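Local coordinates for BugD (Bordetella pertussis Tohama I, PDB 2F5X), which serves as a periplasmic solute receptor that binds aspartic acid and probably delivers it to a tripartite tricarboxylate-type transporter, at residues Ser37-Met42 against Glu48-Glu53; Phe84-Ser89 against Pro298-Leu303; Leu158-Gly163 against Lys305-Glu310; Gly236-Met241 against Lys294-Gln299. One frame throughout, in Å; residues are numbered along the deposited sequence.

Contact 1: residues Ser37-Met42 against Glu48-Glu53; sequences SLAESM and ETVVVE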
loop_
_atom_site.group_PDB
_atom_site.type_symbol
_atom_site.label_atom_id
_atom_site.label_comp_id
_atom_site.label_asym_id
_atom_site.label_seq_id
_atom_site.Cartn_x
_atom_site.Cartn_y
_atom_site.Cartn_z
ATOM N N SER A 37 -10.600 -3.096 -9.437
ATOM C CA SER A 37 -10.498 -4.334 -10.203
ATOM C C SER A 37 -11.079 -5.513 -9.423
ATOM O O SER A 37 -11.800 -6.337 -9.986
ATOM C CB SER A 37 -9.051 -4.608 -10.605
ATOM O OG SER A 37 -8.625 -3.635 -11.548
ATOM N N LEU A 38 -10.773 -5.577 -8.128
ATOM C CA LEU A 38 -11.297 -6.632 -7.262
ATOM C C LEU A 38 -12.816 -6.539 -7.084
ATOM O O LEU A 38 -13.520 -7.562 -7.061
ATOM C CB LEU A 38 -10.601 -6.599 -5.897
ATOM C CG LEU A 38 -10.998 -7.710 -4.917
ATOM C CD1 LEU A 38 -10.742 -9.097 -5.507
ATOM C CD2 LEU A 38 -10.252 -7.524 -3.618
ATOM N N ALA A 39 -13.317 -5.315 -6.955
ATOM C CA ALA A 39 -14.762 -5.093 -6.848
ATOM C C ALA A 39 -15.491 -5.737 -8.029
ATOM O O ALA A 39 -16.528 -6.386 -7.859
ATOM C CB ALA A 39 -15.057 -3.586 -6.769
ATOM N N GLU A 40 -14.916 -5.590 -9.221
ATOM C CA GLU A 40 -15.496 -6.173 -10.426
ATOM C C GLU A 40 -15.427 -7.698 -10.424
ATOM O O GLU A 40 -16.403 -8.367 -10.788
ATOM C CB GLU A 40 -14.800 -5.612 -11.664
ATOM C CG GLU A 40 -15.310 -6.169 -12.977
ATOM C CD GLU A 40 -14.729 -5.467 -14.189
ATOM O OE1 GLU A 40 -14.142 -4.370 -14.041
ATOM O OE2 GLU A 40 -14.868 -6.022 -15.301
ATOM N N SER A 41 -14.283 -8.246 -10.018
ATOM C CA SER A 41 -14.077 -9.694 -10.079
ATOM C C SER A 41 -14.862 -10.466 -9.031
ATOM O O SER A 41 -15.156 -11.650 -9.230
ATOM C CB SER A 41 -12.583 -10.066 -10.030
ATOM O OG SER A 41 -11.997 -9.763 -8.778
HETATM N N MSE A 42 -15.199 -9.810 -7.922
HETATM C CA MSE A 42 -15.954 -10.462 -6.848
HETATM C C MSE A 42 -17.442 -10.576 -7.155
HETATM O O MSE A 42 -18.132 -11.424 -6.588
HETATM C CB MSE A 42 -15.793 -9.700 -5.533
HETATM C CG MSE A 42 -14.477 -9.930 -4.833
HETATM SE SE MSE A 42 -14.309 -8.790 -3.258
HETATM C CE MSE A 42 -15.392 -9.791 -2.035
ATOM N N GLU A 48 -23.825 -9.427 -5.644
ATOM C CA GLU A 48 -24.143 -8.011 -5.532
ATOM C C GLU A 48 -22.944 -7.195 -5.996
ATOM O O GLU A 48 -21.818 -7.697 -6.037
ATOM C CB GLU A 48 -24.486 -7.633 -4.084
ATOM C CG GLU A 48 -25.976 -7.643 -3.756
ATOM C CD GLU A 48 -26.735 -6.476 -4.368
ATOM O OE1 GLU A 48 -26.095 -5.579 -4.968
ATOM O OE2 GLU A 48 -27.977 -6.455 -4.249
ATOM N N THR A 49 -23.191 -5.937 -6.346
ATOM C CA THR A 49 -22.122 -5.022 -6.723
ATOM C C THR A 49 -21.328 -4.598 -5.482
ATOM O O THR A 49 -21.875 -4.532 -4.372
ATOM C CB THR A 49 -22.699 -3.778 -7.448
ATOM O OG1 THR A 49 -23.824 -3.263 -6.722
ATOM C CG2 THR A 49 -23.320 -4.172 -8.779
ATOM N N VAL A 50 -20.038 -4.341 -5.675
ATOM C CA VAL A 50 -19.179 -3.799 -4.623
ATOM C C VAL A 50 -18.906 -2.348 -5.004
ATOM O O VAL A 50 -18.464 -2.076 -6.124
ATOM C CB VAL A 50 -17.848 -4.591 -4.506
ATOM C CG1 VAL A 50 -16.884 -3.932 -3.509
ATOM C CG2 VAL A 50 -18.111 -6.029 -4.110
ATOM N N VAL A 51 -19.191 -1.428 -4.081
ATOM C CA VAL A 51 -19.022 0.009 -4.312
ATOM C C VAL A 51 -17.792 0.496 -3.558
ATOM O O VAL A 51 -17.746 0.429 -2.327
ATOM C CB VAL A 51 -20.253 0.823 -3.826
ATOM C CG1 VAL A 51 -20.045 2.323 -4.062
ATOM C CG2 VAL A 51 -21.532 0.347 -4.512
ATOM N N VAL A 52 -16.808 1.002 -4.292
ATOM C CA VAL A 52 -15.582 1.501 -3.667
ATOM C C VAL A 52 -15.809 2.909 -3.107
ATOM O O VAL A 52 -16.355 3.787 -3.791
ATOM C CB VAL A 52 -14.380 1.467 -4.649
ATOM C CG1 VAL A 52 -13.156 2.162 -4.055
ATOM C CG2 VAL A 52 -14.041 0.022 -5.032
ATOM N N GLU A 53 -15.410 3.106 -1.852
ATOM C CA GLU A 53 -15.470 4.419 -1.218
ATOM C C GLU A 53 -14.070 4.826 -0.803
ATOM O O GLU A 53 -13.356 4.050 -0.168
ATOM C CB GLU A 53 -16.407 4.399 -0.010
ATOM C CG GLU A 53 -17.841 4.035 -0.373
ATOM C CD GLU A 53 -18.799 4.043 0.807
ATOM O OE1 GLU A 53 -18.345 3.941 1.970
ATOM O OE2 GLU A 53 -20.023 4.135 0.561
HETATM O O HOH W 1 -18.955 -5.038 -8.224
#
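A39 of helix 30-46 and V50 at the start of strand 50-54 mark the closest backbone approach, their CA atoms 5.1 Å apart, so a small residue is needed on the helix side. A39 meets that need: its methyl CB points at the strand and touches V50 CB at 3.7 Å. V50 meets this methyl with CB and CG1 together; CG1, anti to the backbone N (chi1 174°), is 3.8 Å from A39 CB, while CG2 is turned toward the carbonyl end of A39 and rests 4.1 Å from its O. Two residues further along, on the same side of the strand, V52 extends the apolar strip more lightly, its CG2 reaching A39 CB at 4.1 Å. Beta-branched valines suit such a strand because they favour extended backbone and offer a compact apolar wall to the helix. No direct hydrogen bond crosses the interface, but a water bridges the backbones: it donates to A39 O at 2.8 Å and accepts from V50 N at 2.9 Å, joining two main-chain groups that make no direct bond to each other. V50 also packs on M21 and V52 on V23, both in strand 19-23. Helix 30-46 and strand 50-54 are successive elements of a classical beta-alpha-beta crossover, 19-23, 30-46, 50-54, whose two strands pair in parallel; the helix start supplies P30 and T31 to the aspartic acid pocket.

Contact 2: residues Phe84-Ser89 against Pro298-Leu303; sequences FSTAPS and PQWAEL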
loop_
_atom_site.group_PDB
_atom_site.type_symbol
_atom_site.label_atom_id
_atom_site.label_comp_id
_atom_site.label_asym_id
_atom_site.label_seq_id
_atom_site.Cartn_x
_atom_site.Cartn_y
_atom_site.Cartn_z
ATOM N N PHE A 84 -1.777 -0.886 7.620
ATOM C CA PHE A 84 -2.601 -1.396 8.717
ATOM C C PHE A 84 -1.718 -1.849 9.873
ATOM O O PHE A 84 -2.074 -1.662 11.032
ATOM C CB PHE A 84 -3.420 -2.592 8.203
ATOM C CG PHE A 84 -4.380 -3.173 9.196
ATOM C CD1 PHE A 84 -5.729 -2.815 9.167
ATOM C CD2 PHE A 84 -3.959 -4.133 10.119
ATOM C CE1 PHE A 84 -6.639 -3.394 10.070
ATOM C CE2 PHE A 84 -4.854 -4.707 11.029
ATOM C CZ PHE A 84 -6.191 -4.340 11.005
ATOM N N SER A 85 -0.568 -2.437 9.537
ATOM C CA SER A 85 0.365 -2.981 10.521
ATOM C C SER A 85 1.437 -1.999 11.001
ATOM O O SER A 85 2.051 -2.233 12.052
ATOM C CB SER A 85 1.006 -4.291 10.013
ATOM O OG SER A 85 1.969 -4.061 8.997
ATOM N N THR A 86 1.681 -0.916 10.257
ATOM C CA THR A 86 2.658 0.079 10.720
ATOM C C THR A 86 2.031 1.110 11.650
ATOM O O THR A 86 2.662 1.538 12.612
ATOM C CB THR A 86 3.358 0.822 9.549
ATOM O OG1 THR A 86 2.375 1.516 8.759
ATOM C CG2 THR A 86 4.043 -0.164 8.593
ATOM N N ALA A 87 0.795 1.514 11.349
ATOM C CA ALA A 87 0.134 2.584 12.106
ATOM C C ALA A 87 0.116 2.384 13.629
ATOM O O ALA A 87 0.305 3.354 14.363
ATOM C CB ALA A 87 -1.285 2.859 11.559
ATOM N N PRO A 88 -0.105 1.160 14.124
ATOM C CA PRO A 88 -0.082 0.933 15.576
ATOM C C PRO A 88 1.253 1.258 16.251
ATOM O O PRO A 88 1.259 1.448 17.472
ATOM C CB PRO A 88 -0.412 -0.560 15.701
ATOM C CG PRO A 88 -1.204 -0.857 14.454
ATOM C CD PRO A 88 -0.473 -0.071 13.391
ATOM N N SER A 89 2.346 1.336 15.490
ATOM C CA SER A 89 3.646 1.733 16.041
ATOM C C SER A 89 3.949 3.206 15.798
ATOM O O SER A 89 4.997 3.703 16.210
ATOM C CB SER A 89 4.771 0.879 15.445
ATOM O OG SER A 89 4.567 -0.482 15.767
ATOM N N PRO A 298 4.875 -6.414 15.047
ATOM C CA PRO A 298 6.159 -6.374 15.767
ATOM C C PRO A 298 7.355 -6.135 14.840
ATOM O O PRO A 298 8.325 -5.484 15.262
ATOM C CB PRO A 298 6.251 -7.755 16.433
ATOM C CG PRO A 298 4.873 -8.320 16.375
ATOM C CD PRO A 298 4.217 -7.728 15.175
ATOM N N GLN A 299 7.295 -6.619 13.597
ATOM C CA GLN A 299 8.416 -6.395 12.683
ATOM C C GLN A 299 8.626 -4.902 12.422
ATOM O O GLN A 299 9.734 -4.377 12.588
ATOM C CB GLN A 299 8.227 -7.136 11.366
ATOM C CG GLN A 299 9.366 -6.914 10.379
ATOM C CD GLN A 299 9.079 -7.508 9.022
ATOM O OE1 GLN A 299 8.927 -8.718 8.895
ATOM N NE2 GLN A 299 9.011 -6.663 8.003
ATOM N N TRP A 300 7.564 -4.211 12.021
ATOM C CA TRP A 300 7.689 -2.776 11.776
ATOM C C TRP A 300 7.936 -1.979 13.056
ATOM O O TRP A 300 8.613 -0.954 13.023
ATOM C CB TRP A 300 6.491 -2.244 10.990
ATOM C CG TRP A 300 6.289 -2.976 9.691
ATOM C CD1 TRP A 300 5.153 -3.647 9.285
ATOM C CD2 TRP A 300 7.239 -3.125 8.622
ATOM N NE1 TRP A 300 5.352 -4.193 8.039
ATOM C CE2 TRP A 300 6.615 -3.886 7.606
ATOM C CE3 TRP A 300 8.564 -2.693 8.419
ATOM C CZ2 TRP A 300 7.262 -4.224 6.408
ATOM C CZ3 TRP A 300 9.208 -3.031 7.221
ATOM C CH2 TRP A 300 8.550 -3.790 6.236
ATOM N N ALA A 301 7.427 -2.471 14.188
ATOM C CA ALA A 301 7.674 -1.819 15.471
ATOM C C ALA A 301 9.171 -1.718 15.735
ATOM O O ALA A 301 9.671 -0.661 16.160
ATOM C CB ALA A 301 6.974 -2.569 16.600
ATOM N N GLU A 302 9.882 -2.818 15.474
ATOM C CA GLU A 302 11.327 -2.868 15.686
ATOM C C GLU A 302 12.066 -1.955 14.713
ATOM O O GLU A 302 12.996 -1.269 15.112
ATOM C CB GLU A 302 11.853 -4.309 15.619
ATOM C CG GLU A 302 13.351 -4.457 15.909
ATOM C CD GLU A 302 13.755 -4.099 17.337
ATOM O OE1 GLU A 302 12.899 -4.095 18.253
ATOM O OE2 GLU A 302 14.958 -3.822 17.551
ATOM N N LEU A 303 11.635 -1.937 13.453
ATOM C CA LEU A 303 12.206 -1.038 12.448
ATOM C C LEU A 303 12.113 0.427 12.881
ATOM O O LEU A 303 13.107 1.155 12.832
ATOM C CB LEU A 303 11.540 -1.239 11.081
ATOM C CG LEU A 303 12.150 -0.451 9.906
ATOM C CD1 LEU A 303 12.167 -1.290 8.636
ATOM C CD2 LEU A 303 11.418 0.870 9.657
#
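T86 lies over one face of the W300 indole and S85 meets its edge, so the tryptophan packs against the short helical turn 83-86 from two directions. This is a buried helix-to-turn contact of the periplasmic binding protein fold, formed by the C-terminal helix 286-306. The methyl CG2 of T86 makes a CH-pi contact with the five-membered ring, 4.0 Å from its centroid and 26° off the normal. With CG2 anti to the carbonyl carbon (OG1 at chi1 60°), the methyl faces the indole, and OG1 bonds G83 O. NE2 of Q299 lies 3.3 Å above the opposite face, but toward the rim of the six-membered ring. S85 OG sits near the ring plane, 3.2 Å from W300 CD1; its hydrogen-bonding partner is A82 O, while the indole NE1 donates to Q296 OE1. A tryptophan suits this place, offering a broad flat surface and one N-H that is satisfied within its own helix. Further along, S89 approaches A301, where a small residue allows close passage of the chain. The turn there is closed by S89 N to T86 O at 2.9 Å, and S89 OG rests 3.3 Å from A301 CB.

Contact 3: residues Leu158-Gly163 against Lys305-Glu310; sequences LVEALG and KKAGVE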
loop_
_atom_site.group_PDB
_atom_site.type_symbol
_atom_site.label_atom_id
_atom_site.label_comp_id
_atom_site.label_asym_id
_atom_site.label_seq_id
_atom_site.Cartn_x
_atom_site.Cartn_y
_atom_site.Cartn_z
ATOM N N LEU A 158 14.173 4.817 3.256
ATOM C CA LEU A 158 15.061 5.460 2.298
ATOM C C LEU A 158 15.918 6.541 2.960
ATOM O O LEU A 158 17.140 6.535 2.807
ATOM C CB LEU A 158 14.265 6.036 1.119
ATOM C CG LEU A 158 15.090 6.745 0.034
ATOM C CD1 LEU A 158 16.072 5.787 -0.663
ATOM C CD2 LEU A 158 14.168 7.413 -0.991
ATOM N N VAL A 159 15.298 7.449 3.715
ATOM C CA VAL A 159 16.079 8.519 4.345
ATOM C C VAL A 159 17.024 7.971 5.410
ATOM O O VAL A 159 18.133 8.474 5.591
ATOM C CB VAL A 159 15.210 9.686 4.891
ATOM C CG1 VAL A 159 14.378 10.296 3.766
ATOM C CG2 VAL A 159 14.323 9.249 6.078
ATOM N N GLU A 160 16.602 6.910 6.084
ATOM C CA GLU A 160 17.480 6.257 7.055
ATOM C C GLU A 160 18.703 5.630 6.380
ATOM O O GLU A 160 19.827 5.780 6.867
ATOM C CB GLU A 160 16.702 5.225 7.881
ATOM C CG GLU A 160 15.726 5.870 8.863
ATOM C CD GLU A 160 16.398 6.510 10.072
ATOM O OE1 GLU A 160 17.507 6.076 10.462
ATOM O OE2 GLU A 160 15.811 7.448 10.642
ATOM N N ALA A 161 18.480 4.942 5.263
ATOM C CA ALA A 161 19.560 4.321 4.502
ATOM C C ALA A 161 20.538 5.343 3.941
ATOM O O ALA A 161 21.746 5.081 3.885
ATOM C CB ALA A 161 18.998 3.450 3.386
ATOM N N LEU A 162 20.026 6.506 3.544
ATOM C CA LEU A 162 20.872 7.578 3.007
ATOM C C LEU A 162 21.467 8.491 4.080
ATOM O O LEU A 162 22.358 9.301 3.796
ATOM C CB LEU A 162 20.089 8.417 1.994
ATOM C CG LEU A 162 19.555 7.706 0.746
ATOM C CD1 LEU A 162 18.716 8.668 -0.060
ATOM C CD2 LEU A 162 20.683 7.127 -0.097
ATOM N N GLY A 163 20.979 8.365 5.310
ATOM C CA GLY A 163 21.471 9.169 6.415
ATOM C C GLY A 163 21.106 10.633 6.293
ATOM O O GLY A 163 21.895 11.501 6.682
ATOM N N LYS A 305 11.524 1.620 15.952
ATOM C CA LYS A 305 12.309 1.787 17.180
ATOM C C LYS A 305 13.782 2.058 16.862
ATOM O O LYS A 305 14.390 2.978 17.423
ATOM C CB LYS A 305 12.171 0.552 18.080
ATOM C CG LYS A 305 13.012 0.612 19.369
ATOM C CD LYS A 305 12.449 -0.315 20.440
ATOM C CE LYS A 305 13.379 -0.424 21.638
ATOM N NZ LYS A 305 13.796 -1.839 21.882
ATOM N N LYS A 306 14.344 1.269 15.947
ATOM C CA LYS A 306 15.749 1.408 15.545
ATOM C C LYS A 306 16.036 2.714 14.811
ATOM O O LYS A 306 17.169 3.228 14.846
ATOM C CB LYS A 306 16.172 0.226 14.676
ATOM C CG LYS A 306 16.655 -0.968 15.469
ATOM C CD LYS A 306 17.697 -1.743 14.672
ATOM C CE LYS A 306 17.278 -3.188 14.476
ATOM N NZ LYS A 306 17.195 -3.948 15.765
ATOM N N ALA A 307 15.010 3.244 14.151
ATOM C CA ALA A 307 15.104 4.499 13.416
ATOM C C ALA A 307 14.797 5.711 14.302
ATOM O O ALA A 307 14.851 6.855 13.836
ATOM C CB ALA A 307 14.175 4.459 12.209
ATOM N N GLY A 308 14.478 5.455 15.573
ATOM C CA GLY A 308 14.104 6.502 16.516
ATOM C C GLY A 308 12.756 7.144 16.229
ATOM O O GLY A 308 12.454 8.237 16.717
ATOM N N VAL A 309 11.933 6.453 15.447
ATOM C CA VAL A 309 10.620 6.971 15.086
ATOM C C VAL A 309 9.621 6.510 16.141
ATOM O O VAL A 309 9.375 5.310 16.295
ATOM C CB VAL A 309 10.199 6.498 13.685
ATOM C CG1 VAL A 309 8.744 6.893 13.384
ATOM C CG2 VAL A 309 11.152 7.072 12.629
ATOM N N GLU A 310 9.075 7.469 16.880
ATOM C CA GLU A 310 8.210 7.164 18.009
ATOM C C GLU A 310 6.745 7.416 17.674
ATOM O O GLU A 310 6.428 8.059 16.668
ATOM C CB GLU A 310 8.619 7.987 19.233
ATOM C CG GLU A 310 10.122 8.033 19.486
ATOM C CD GLU A 310 10.714 6.682 19.825
ATOM O OE1 GLU A 310 10.035 5.876 20.504
ATOM O OE2 GLU A 310 11.869 6.424 19.413
#
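The turn that carries E160 is held by the backbone bond from L162 N to L158 O, 3.0 Å, and the turn that carries A307 is closed by G308 N to K305 O at 3.1 Å; between E160 and A307 themselves no hydrogen bond forms. What joins them is a small surface contact in which the glutamate side chain lies against a methyl. The chain of E160 folds about the CB-CG bond (chi2 -74°), which brings its flat end alongside A307: CD is 3.7 Å from A307 CB and CG 3.9 Å from the same methyl. Alanine fits because it offers a single compact methyl and does not push the longer chain aside. The polar end gains less. E160 OE2 stands 3.4 Å from A307 O, and since both are acceptors the approach is probably mildly unfavourable, though at the surface solvent may soften it. Each helix stops just beyond the contact at a glycine with positive phi, G163 on one side and G308 on the other, a backbone shape that glycine adopts with little strain. Behind G163, L162 O accepts a bond from K134 NZ; beyond G308, V309 packs on L90. The contact therefore brings together the C-terminal ends of helices 150-162 and 286-306, both finished by the Schellman motif with glycine at C-prime that commonly ends an alpha helix.

Contact 4: residues Gly236-Met241 against Lys294-Gln299; sequences GIWHGM and KQQVPQ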
loop_
_atom_site.group_PDB
_atom_site.type_symbol
_atom_site.label_atom_id
_atom_site.label_comp_id
_atom_site.label_asym_id
_atom_site.label_seq_id
_atom_site.Cartn_x
_atom_site.Cartn_y
_atom_site.Cartn_z
ATOM N N GLY A 236 7.453 -5.223 0.577
ATOM C CA GLY A 236 6.331 -5.720 -0.200
ATOM C C GLY A 236 5.038 -5.294 0.464
ATOM O O GLY A 236 4.772 -5.634 1.633
ATOM N N ILE A 237 4.225 -4.540 -0.270
ATOM C CA ILE A 237 3.008 -3.993 0.316
ATOM C C ILE A 237 1.865 -4.984 0.119
ATOM O O ILE A 237 1.161 -4.961 -0.900
ATOM C CB ILE A 237 2.720 -2.597 -0.279
ATOM C CG1 ILE A 237 3.896 -1.644 0.023
ATOM C CG2 ILE A 237 1.403 -2.005 0.267
ATOM C CD1 ILE A 237 4.239 -1.448 1.513
ATOM N N TRP A 238 1.719 -5.888 1.085
ATOM C CA TRP A 238 0.596 -6.810 1.067
ATOM C C TRP A 238 -0.674 -6.023 1.361
ATOM O O TRP A 238 -0.636 -4.965 2.004
ATOM C CB TRP A 238 0.781 -7.955 2.079
ATOM C CG TRP A 238 1.055 -7.485 3.490
ATOM C CD1 TRP A 238 2.279 -7.295 4.072
ATOM C CD2 TRP A 238 0.081 -7.173 4.493
ATOM N NE1 TRP A 238 2.127 -6.869 5.373
ATOM C CE2 TRP A 238 0.788 -6.796 5.663
ATOM C CE3 TRP A 238 -1.328 -7.180 4.528
ATOM C CZ2 TRP A 238 0.138 -6.423 6.850
ATOM C CZ3 TRP A 238 -1.979 -6.813 5.716
ATOM C CH2 TRP A 238 -1.241 -6.432 6.855
ATOM N N HIS A 239 -1.786 -6.532 0.848
ATOM C CA HIS A 239 -3.108 -5.949 1.045
ATOM C C HIS A 239 -4.011 -7.026 1.653
ATOM O O HIS A 239 -3.900 -8.213 1.303
ATOM C CB HIS A 239 -3.723 -5.525 -0.296
ATOM C CG HIS A 239 -3.176 -4.241 -0.859
ATOM N ND1 HIS A 239 -1.839 -4.043 -1.136
ATOM C CD2 HIS A 239 -3.808 -3.102 -1.233
ATOM C CE1 HIS A 239 -1.670 -2.832 -1.638
ATOM N NE2 HIS A 239 -2.850 -2.240 -1.709
ATOM N N GLY A 240 -4.903 -6.601 2.548
ATOM C CA GLY A 240 -5.874 -7.491 3.168
ATOM C C GLY A 240 -7.285 -6.943 3.059
ATOM O O GLY A 240 -7.489 -5.770 2.738
HETATM N N MSE A 241 -8.261 -7.801 3.331
HETATM C CA MSE A 241 -9.653 -7.400 3.373
HETATM C C MSE A 241 -10.201 -7.794 4.740
HETATM O O MSE A 241 -9.960 -8.905 5.194
HETATM C CB MSE A 241 -10.445 -8.085 2.253
HETATM C CG MSE A 241 -11.927 -7.773 2.281
HETATM SE SE MSE A 241 -12.817 -8.633 0.807
HETATM C CE MSE A 241 -12.116 -7.618 -0.551
ATOM N N LYS A 294 -0.167 -10.501 12.713
ATOM C CA LYS A 294 0.540 -10.919 13.922
ATOM C C LYS A 294 2.057 -10.823 13.762
ATOM O O LYS A 294 2.751 -10.393 14.689
ATOM C CB LYS A 294 0.130 -12.357 14.308
ATOM C CG LYS A 294 0.837 -12.907 15.548
ATOM C CD LYS A 294 0.484 -14.368 15.803
ATOM C CE LYS A 294 1.409 -15.003 16.851
ATOM N NZ LYS A 294 1.307 -16.497 16.842
ATOM N N GLN A 295 2.561 -11.208 12.591
ATOM C CA GLN A 295 3.995 -11.156 12.311
ATOM C C GLN A 295 4.446 -9.725 12.013
ATOM O O GLN A 295 5.521 -9.301 12.444
ATOM C CB GLN A 295 4.347 -12.077 11.134
ATOM C CG GLN A 295 5.851 -12.254 10.891
ATOM C CD GLN A 295 6.475 -11.085 10.141
ATOM O OE1 GLN A 295 5.804 -10.411 9.351
ATOM N NE2 GLN A 295 7.757 -10.835 10.395
ATOM N N GLN A 296 3.614 -8.982 11.290
ATOM C CA GLN A 296 4.034 -7.696 10.739
ATOM C C GLN A 296 4.097 -6.546 11.735
ATOM O O GLN A 296 5.017 -5.716 11.668
ATOM C CB GLN A 296 3.159 -7.313 9.546
ATOM C CG GLN A 296 3.470 -8.133 8.292
ATOM C CD GLN A 296 4.623 -7.553 7.506
ATOM O OE1 GLN A 296 4.441 -6.598 6.759
ATOM N NE2 GLN A 296 5.812 -8.133 7.663
ATOM N N VAL A 297 3.131 -6.482 12.651
ATOM C CA VAL A 297 3.115 -5.386 13.622
ATOM C C VAL A 297 4.438 -5.320 14.416
ATOM O O VAL A 297 5.085 -4.273 14.419
ATOM C CB VAL A 297 1.844 -5.380 14.529
ATOM C CG1 VAL A 297 1.938 -4.270 15.575
ATOM C CG2 VAL A 297 0.577 -5.182 13.681
ATOM N N PRO A 298 4.875 -6.414 15.047
ATOM C CA PRO A 298 6.159 -6.374 15.767
ATOM C C PRO A 298 7.355 -6.135 14.840
ATOM O O PRO A 298 8.325 -5.484 15.262
ATOM C CB PRO A 298 6.251 -7.755 16.433
ATOM C CG PRO A 298 4.873 -8.320 16.375
ATOM C CD PRO A 298 4.217 -7.728 15.175
ATOM N N GLN A 299 7.295 -6.619 13.597
ATOM C CA GLN A 299 8.416 -6.395 12.683
ATOM C C GLN A 299 8.626 -4.902 12.422
ATOM O O GLN A 299 9.734 -4.377 12.588
ATOM C CB GLN A 299 8.227 -7.136 11.366
ATOM C CG GLN A 299 9.366 -6.914 10.379
ATOM C CD GLN A 299 9.079 -7.508 9.022
ATOM O OE1 GLN A 299 8.927 -8.718 8.895
ATOM N NE2 GLN A 299 9.011 -6.663 8.003
HETATM O O HOH W 2 5.902 -6.754 4.209
#
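Q296, the helix residue that meets W238 of strand 236-244, is preceded by Q295, whose amide spans the turn. Q295 NE2 donates to Q299 OE1 at 2.8 Å, while Q295 OE1 accepts from Q296 NE2, also at 2.8 Å, in the carbonyl plane on a lone pair and nearly straight at 170°. With one N-H of NE2 so engaged, the rotation of the Q296 amide is fixed and its oxygen is presented to the strand. The glutamine chain folds about CB-CG to bring OE1 to the indole, where W238 NE1 donates at 2.7 Å with an angle of 162°. The oxygen lies in the plane of the indole, but the N-H comes in from above the amide plane, away from either lone pair, with ring and amide turned 69° against each other. OE1 also accepts from a water at 2.9 Å, and from W300 NE1, so three donors grip one buried oxygen, a demand that a neutral amide meets without burying a charge. The same water donates to G236 O at 3.0 Å. The strand so reached pairs with strand 102-117 in the central mixed sheet, an arrangement consistent with the hinge region of a periplasmic binding protein; its H239 bonds T31 and stacks edge-to-face with H81, both pocket residues. Next on the helix, the V297 side chain packs on S85 and Y99. P298 follows, exposed and packed on Y99; lacking an N-H, it leaves the helix kinked. At Q299 the chain completes the turn, with Q299 N making a weak 3.4 Å bond to Q295 O.

How the contacts relate
Contacts 2, 3 and 4 all draw on helix 286-306, whereas contact 1 lies across the molecule, its centre 29 Å from that of contact 2 and 38 Å from that of contact 3. Contacts 2 and 4 share P298 and Q299, and their centres are 9 Å apart; S85 OG joins them, packing 3.5 Å from Q296 CB and 3.7 Å from W238 CZ2. Contact 3 follows at the end of the same helix. Contact 1 reaches contact 4 through L38 CD2, 3.6 Å from CE of selenomethionine M241. Bound aspartic acid is about 8 Å from the side chain of T86, about 10 Å from that of V52 and about 11 Å from that of W238.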